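Local coordinates for protein toxin 2A (Paenibacillus larvae, PDB 5URP) that is an ADP-ribosyltransferase toxin and virulence factor that probably transfers ADP-ribose from NAD+ to a host protein, as related bacterial exotoxins do, at residues L97-G109 / Y148-L160. Sequence-based numbering, arbitrary orientation.
Sequences LKDSVTVYRGTDG and YLSTSLVNGTLFL
Arg105 reaches across to Ser150 with its guanidinium: NH1 donates to Ser150 O at 2.9 Å. The bond uses a lone pair in the carbonyl plane, but the oxygen is tilted out of the guanidinium plane. CG is anti to the backbone N (chi1 175°), and the extended chain carries the group alongside strand 149-152. Leu149 CD1 packs on Arg105 CD at 3.7 Å. Next along, Tyr104 and Ser152 form a single antiparallel hydrogen-bonded pair. Tyr104 N to Ser152 O and Ser152 N to Tyr104 O are both 2.8 Å. The strands cross at 111°, and only this one bridge forms between them. Beyond it, one water donates to both Thr102 O and Leu153 O. Asn155 CB lies over one face of the Tyr104 ring, 3.8 Å from the ring centroid in a CH-pi contact. The amide lies nearly parallel to the ring, the planes 9° apart. Phe159 lays one ring face over Gly106, whose N is 3.4 Å from Phe159 CD1. On the apolar side, Leu153 CD2 meets Val101 CG2 and Val103 CG1. Val103 CG2 packs 3.3 Å from Thr151 OG1, which is hydrogen-bonded to Met191 O. Ser152 OG accepts from Val154 N in an ST turn and also bonds to Gln188 O. Ser150 OG is bound by Glu190 and Tyr59. The strand arginine, the Ser-Thr-Ser strand and Glu190, in a Gln-X-Glu sequence, are consistent with the R-S-E motif of ADP-ribosyltransferase toxins; Arg105 and Ser150 would then probably line the NAD+ site, where the two central sheets meet.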
loop_
_atom_site.group_PDB
_atom_site.type_symbol
_atom_site.label_atom_id
_atom_site.label_comp_id
_atom_site.label_asym_id
_atom_site.label_seq_id
_atom_site.Cartn_x
_atom_site.Cartn_y
_atom_site.Cartn_z
ATOM N N LEU A 97 -0.326 -13.172 8.060
ATOM C CA LEU A 97 -0.296 -12.372 9.280
ATOM C C LEU A 97 -0.812 -13.188 10.451
ATOM O O LEU A 97 -1.874 -13.804 10.359
ATOM C CB LEU A 97 -1.152 -11.116 9.146
ATOM C CG LEU A 97 -0.632 -10.094 8.145
ATOM C CD1 LEU A 97 -1.590 -8.911 8.138
ATOM C CD2 LEU A 97 0.797 -9.678 8.491
ATOM N N LYS A 98 -0.061 -13.152 11.558
ATOM C CA LYS A 98 -0.528 -13.729 12.813
ATOM C C LYS A 98 -1.600 -12.868 13.471
ATOM O O LYS A 98 -2.483 -13.399 14.146
ATOM C CB LYS A 98 0.650 -13.920 13.785
ATOM C CG LYS A 98 0.250 -14.616 15.091
ATOM C CD LYS A 98 1.447 -14.968 15.968
ATOM C CE LYS A 98 1.014 -15.201 17.423
ATOM N NZ LYS A 98 2.017 -15.957 18.251
ATOM N N ASP A 99 -1.545 -11.550 13.291
ATOM C CA ASP A 99 -2.523 -10.642 13.876
ATOM C C ASP A 99 -3.071 -9.744 12.783
ATOM O O ASP A 99 -2.377 -9.458 11.813
ATOM C CB ASP A 99 -1.918 -9.740 14.958
ATOM C CG ASP A 99 -0.918 -10.450 15.845
ATOM O OD1 ASP A 99 -1.354 -11.284 16.661
ATOM O OD2 ASP A 99 0.301 -10.132 15.747
ATOM N N SER A 100 -4.280 -9.217 12.985
ATOM C CA SER A 100 -4.749 -8.177 12.080
ATOM C C SER A 100 -3.972 -6.896 12.356
ATOM O O SER A 100 -3.603 -6.616 13.498
ATOM C CB SER A 100 -6.229 -7.900 12.242
ATOM O OG SER A 100 -6.966 -9.134 12.176
ATOM N N VAL A 101 -3.753 -6.109 11.306
ATOM C CA VAL A 101 -2.901 -4.927 11.453
ATOM C C VAL A 101 -3.380 -3.827 10.533
ATOM O O VAL A 101 -3.865 -4.078 9.427
ATOM C CB VAL A 101 -1.423 -5.281 11.175
ATOM C CG1 VAL A 101 -1.185 -5.502 9.757
ATOM C CG2 VAL A 101 -0.496 -4.204 11.722
ATOM N N THR A 102 -3.177 -2.592 10.995
ATOM C CA THR A 102 -3.464 -1.398 10.225
ATOM C C THR A 102 -2.179 -0.937 9.547
ATOM O O THR A 102 -1.117 -0.913 10.175
ATOM C CB THR A 102 -3.995 -0.296 11.140
ATOM O OG1 THR A 102 -5.186 -0.746 11.779
ATOM C CG2 THR A 102 -4.317 0.958 10.346
ATOM N N VAL A 103 -2.282 -0.615 8.269
ATOM C CA VAL A 103 -1.166 -0.050 7.530
ATOM C C VAL A 103 -1.626 1.243 6.857
ATOM O O VAL A 103 -2.805 1.556 6.792
ATOM C CB VAL A 103 -0.577 -1.017 6.500
ATOM C CG1 VAL A 103 0.004 -2.257 7.191
ATOM C CG2 VAL A 103 -1.623 -1.403 5.419
ATOM N N TYR A 104 -0.647 2.006 6.385
ATOM C CA TYR A 104 -0.873 3.354 5.864
ATOM C C TYR A 104 -0.249 3.505 4.488
ATOM O O TYR A 104 0.809 2.934 4.201
ATOM C CB TYR A 104 -0.262 4.393 6.828
ATOM C CG TYR A 104 -0.899 4.371 8.183
ATOM C CD1 TYR A 104 -2.022 5.147 8.447
ATOM C CD2 TYR A 104 -0.397 3.575 9.191
ATOM C CE1 TYR A 104 -2.631 5.118 9.660
ATOM C CE2 TYR A 104 -0.996 3.542 10.456
ATOM C CZ TYR A 104 -2.127 4.313 10.673
ATOM O OH TYR A 104 -2.714 4.323 11.906
ATOM N N ARG A 105 -0.903 4.284 3.621
ATOM C CA ARG A 105 -0.349 4.540 2.300
ATOM C C ARG A 105 -0.721 5.949 1.877
ATOM O O ARG A 105 -1.899 6.277 1.824
ATOM C CB ARG A 105 -0.899 3.539 1.275
ATOM C CG ARG A 105 -0.447 3.820 -0.120
ATOM C CD ARG A 105 -0.881 2.685 -1.040
ATOM N NE ARG A 105 -0.724 3.023 -2.454
ATOM C CZ ARG A 105 0.430 3.030 -3.113
ATOM N NH1 ARG A 105 1.570 2.722 -2.503
ATOM N NH2 ARG A 105 0.449 3.364 -4.393
ATOM N N GLY A 106 0.274 6.783 1.610
ATOM C CA GLY A 106 0.010 8.063 0.986
ATOM C C GLY A 106 -0.017 7.919 -0.525
ATOM O O GLY A 106 0.828 7.245 -1.114
ATOM N N THR A 107 -0.988 8.570 -1.152
ATOM C CA THR A 107 -1.074 8.505 -2.595
ATOM C C THR A 107 -1.789 9.764 -3.086
ATOM O O THR A 107 -1.852 10.775 -2.386
ATOM C CB THR A 107 -1.735 7.170 -3.012
ATOM O OG1 THR A 107 -1.617 6.998 -4.431
ATOM C CG2 THR A 107 -3.183 7.100 -2.569
ATOM N N ASP A 108 -2.333 9.716 -4.297
ATOM C CA ASP A 108 -3.139 10.826 -4.790
ATOM C C ASP A 108 -4.443 10.272 -5.359
ATOM O O ASP A 108 -4.847 9.135 -5.088
ATOM C CB ASP A 108 -2.325 11.676 -5.766
ATOM C CG ASP A 108 -1.987 10.951 -7.054
ATOM O OD1 ASP A 108 -2.502 9.834 -7.287
ATOM O OD2 ASP A 108 -1.199 11.505 -7.830
ATOM N N GLY A 109 -5.146 11.107 -6.104
ATOM C CA GLY A 109 -6.477 10.776 -6.579
ATOM C C GLY A 109 -6.540 9.652 -7.583
ATOM O O GLY A 109 -7.645 9.247 -7.962
ATOM N N TYR A 148 1.264 -4.133 -7.336
ATOM C CA TYR A 148 1.441 -4.443 -5.927
ATOM C C TYR A 148 1.052 -3.239 -5.066
ATOM O O TYR A 148 1.086 -2.087 -5.502
ATOM C CB TYR A 148 2.887 -4.867 -5.642
ATOM C CG TYR A 148 3.278 -6.121 -6.375
ATOM C CD1 TYR A 148 2.923 -7.392 -5.889
ATOM C CD2 TYR A 148 3.942 -6.043 -7.581
ATOM C CE1 TYR A 148 3.275 -8.538 -6.593
ATOM C CE2 TYR A 148 4.284 -7.166 -8.296
ATOM C CZ TYR A 148 3.948 -8.414 -7.807
ATOM O OH TYR A 148 4.317 -9.473 -8.566
ATOM N N LEU A 149 0.684 -3.513 -3.834
ATOM C CA LEU A 149 0.213 -2.483 -2.919
ATOM C C LEU A 149 1.238 -2.325 -1.804
ATOM O O LEU A 149 1.277 -3.104 -0.850
ATOM C CB LEU A 149 -1.175 -2.842 -2.397
ATOM C CG LEU A 149 -1.927 -1.769 -1.629
ATOM C CD1 LEU A 149 -2.078 -0.495 -2.440
ATOM C CD2 LEU A 149 -3.309 -2.312 -1.238
ATOM N N SER A 150 2.076 -1.288 -1.941
ATOM C CA SER A 150 3.071 -0.942 -0.944
ATOM C C SER A 150 2.425 -0.052 0.110
ATOM O O SER A 150 1.818 0.976 -0.225
ATOM C CB SER A 150 4.249 -0.198 -1.593
ATOM O OG SER A 150 5.006 -1.030 -2.456
ATOM N N THR A 151 2.582 -0.431 1.373
ATOM C CA THR A 151 2.015 0.278 2.507
ATOM C C THR A 151 3.081 0.315 3.591
ATOM O O THR A 151 4.153 -0.271 3.433
ATOM C CB THR A 151 0.761 -0.422 3.043
ATOM O OG1 THR A 151 1.136 -1.629 3.701
ATOM C CG2 THR A 151 -0.213 -0.727 1.918
ATOM N N SER A 152 2.809 1.028 4.682
ATOM C CA SER A 152 3.740 1.125 5.802
ATOM C C SER A 152 3.047 0.802 7.115
ATOM O O SER A 152 1.869 1.132 7.328
ATOM C CB SER A 152 4.354 2.552 5.906
ATOM O OG SER A 152 5.274 2.635 6.992
ATOM N N LEU A 153 3.811 0.215 8.041
ATOM C CA LEU A 153 3.303 -0.022 9.387
ATOM C C LEU A 153 3.081 1.266 10.162
ATOM O O LEU A 153 2.372 1.263 11.174
ATOM C CB LEU A 153 4.261 -0.907 10.178
ATOM C CG LEU A 153 4.353 -2.373 9.811
ATOM C CD1 LEU A 153 5.402 -3.019 10.712
ATOM C CD2 LEU A 153 3.000 -3.049 9.995
ATOM N N VAL A 154 3.700 2.356 9.740
ATOM C CA VAL A 154 3.483 3.621 10.426
ATOM C C VAL A 154 2.998 4.662 9.426
ATOM O O VAL A 154 3.205 4.576 8.206
ATOM C CB VAL A 154 4.726 4.146 11.188
ATOM C CG1 VAL A 154 5.064 3.217 12.311
ATOM C CG2 VAL A 154 5.868 4.373 10.258
ATOM N N ASN A 155 2.373 5.686 9.986
ATOM C CA ASN A 155 1.880 6.820 9.220
ATOM C C ASN A 155 3.024 7.825 9.148
ATOM O O ASN A 155 3.103 8.754 9.938
ATOM C CB ASN A 155 0.643 7.392 9.886
ATOM C CG ASN A 155 0.015 8.492 9.106
ATOM O OD1 ASN A 155 0.386 8.781 7.969
ATOM N ND2 ASN A 155 -0.939 9.148 9.733
ATOM N N GLY A 156 3.931 7.591 8.187
ATOM C CA GLY A 156 5.206 8.299 8.162
ATOM C C GLY A 156 5.067 9.730 7.684
ATOM O O GLY A 156 4.053 10.121 7.083
ATOM N N THR A 157 6.110 10.521 7.979
ATOM C CA THR A 157 6.092 11.932 7.607
ATOM C C THR A 157 5.998 12.122 6.098
ATOM O O THR A 157 5.482 13.144 5.641
ATOM C CB THR A 157 7.338 12.640 8.157
ATOM O OG1 THR A 157 8.526 12.007 7.662
ATOM C CG2 THR A 157 7.375 12.587 9.662
ATOM N N LEU A 158 6.501 11.175 5.309
ATOM C CA LEU A 158 6.423 11.306 3.855
ATOM C C LEU A 158 4.975 11.451 3.380
ATOM O O LEU A 158 4.716 12.056 2.330
ATOM C CB LEU A 158 7.109 10.106 3.179
ATOM C CG LEU A 158 6.441 8.722 3.166
ATOM C CD1 LEU A 158 7.137 7.796 2.177
ATOM C CD2 LEU A 158 6.412 8.072 4.543
ATOM N N PHE A 159 4.012 10.941 4.146
ATOM C CA PHE A 159 2.628 11.010 3.716
ATOM C C PHE A 159 2.003 12.381 3.924
ATOM O O PHE A 159 0.933 12.644 3.351
ATOM C CB PHE A 159 1.800 9.938 4.457
ATOM C CG PHE A 159 2.272 8.500 4.209
ATOM C CD1 PHE A 159 2.981 8.163 3.065
ATOM C CD2 PHE A 159 1.998 7.488 5.134
ATOM C CE1 PHE A 159 3.410 6.889 2.838
ATOM C CE2 PHE A 159 2.432 6.206 4.902
ATOM C CZ PHE A 159 3.121 5.898 3.750
ATOM N N LEU A 160 2.629 13.256 4.726
ATOM C CA LEU A 160 2.085 14.588 4.964
ATOM C C LEU A 160 1.984 15.389 3.674
ATOM O O LEU A 160 1.089 16.221 3.534
ATOM C CB LEU A 160 2.956 15.342 5.972
ATOM C CG LEU A 160 2.931 14.742 7.372
ATOM C CD1 LEU A 160 4.091 15.306 8.182
ATOM C CD2 LEU A 160 1.599 15.063 8.020
HETATM O O HOH W 1 0.337 -0.127 12.288
#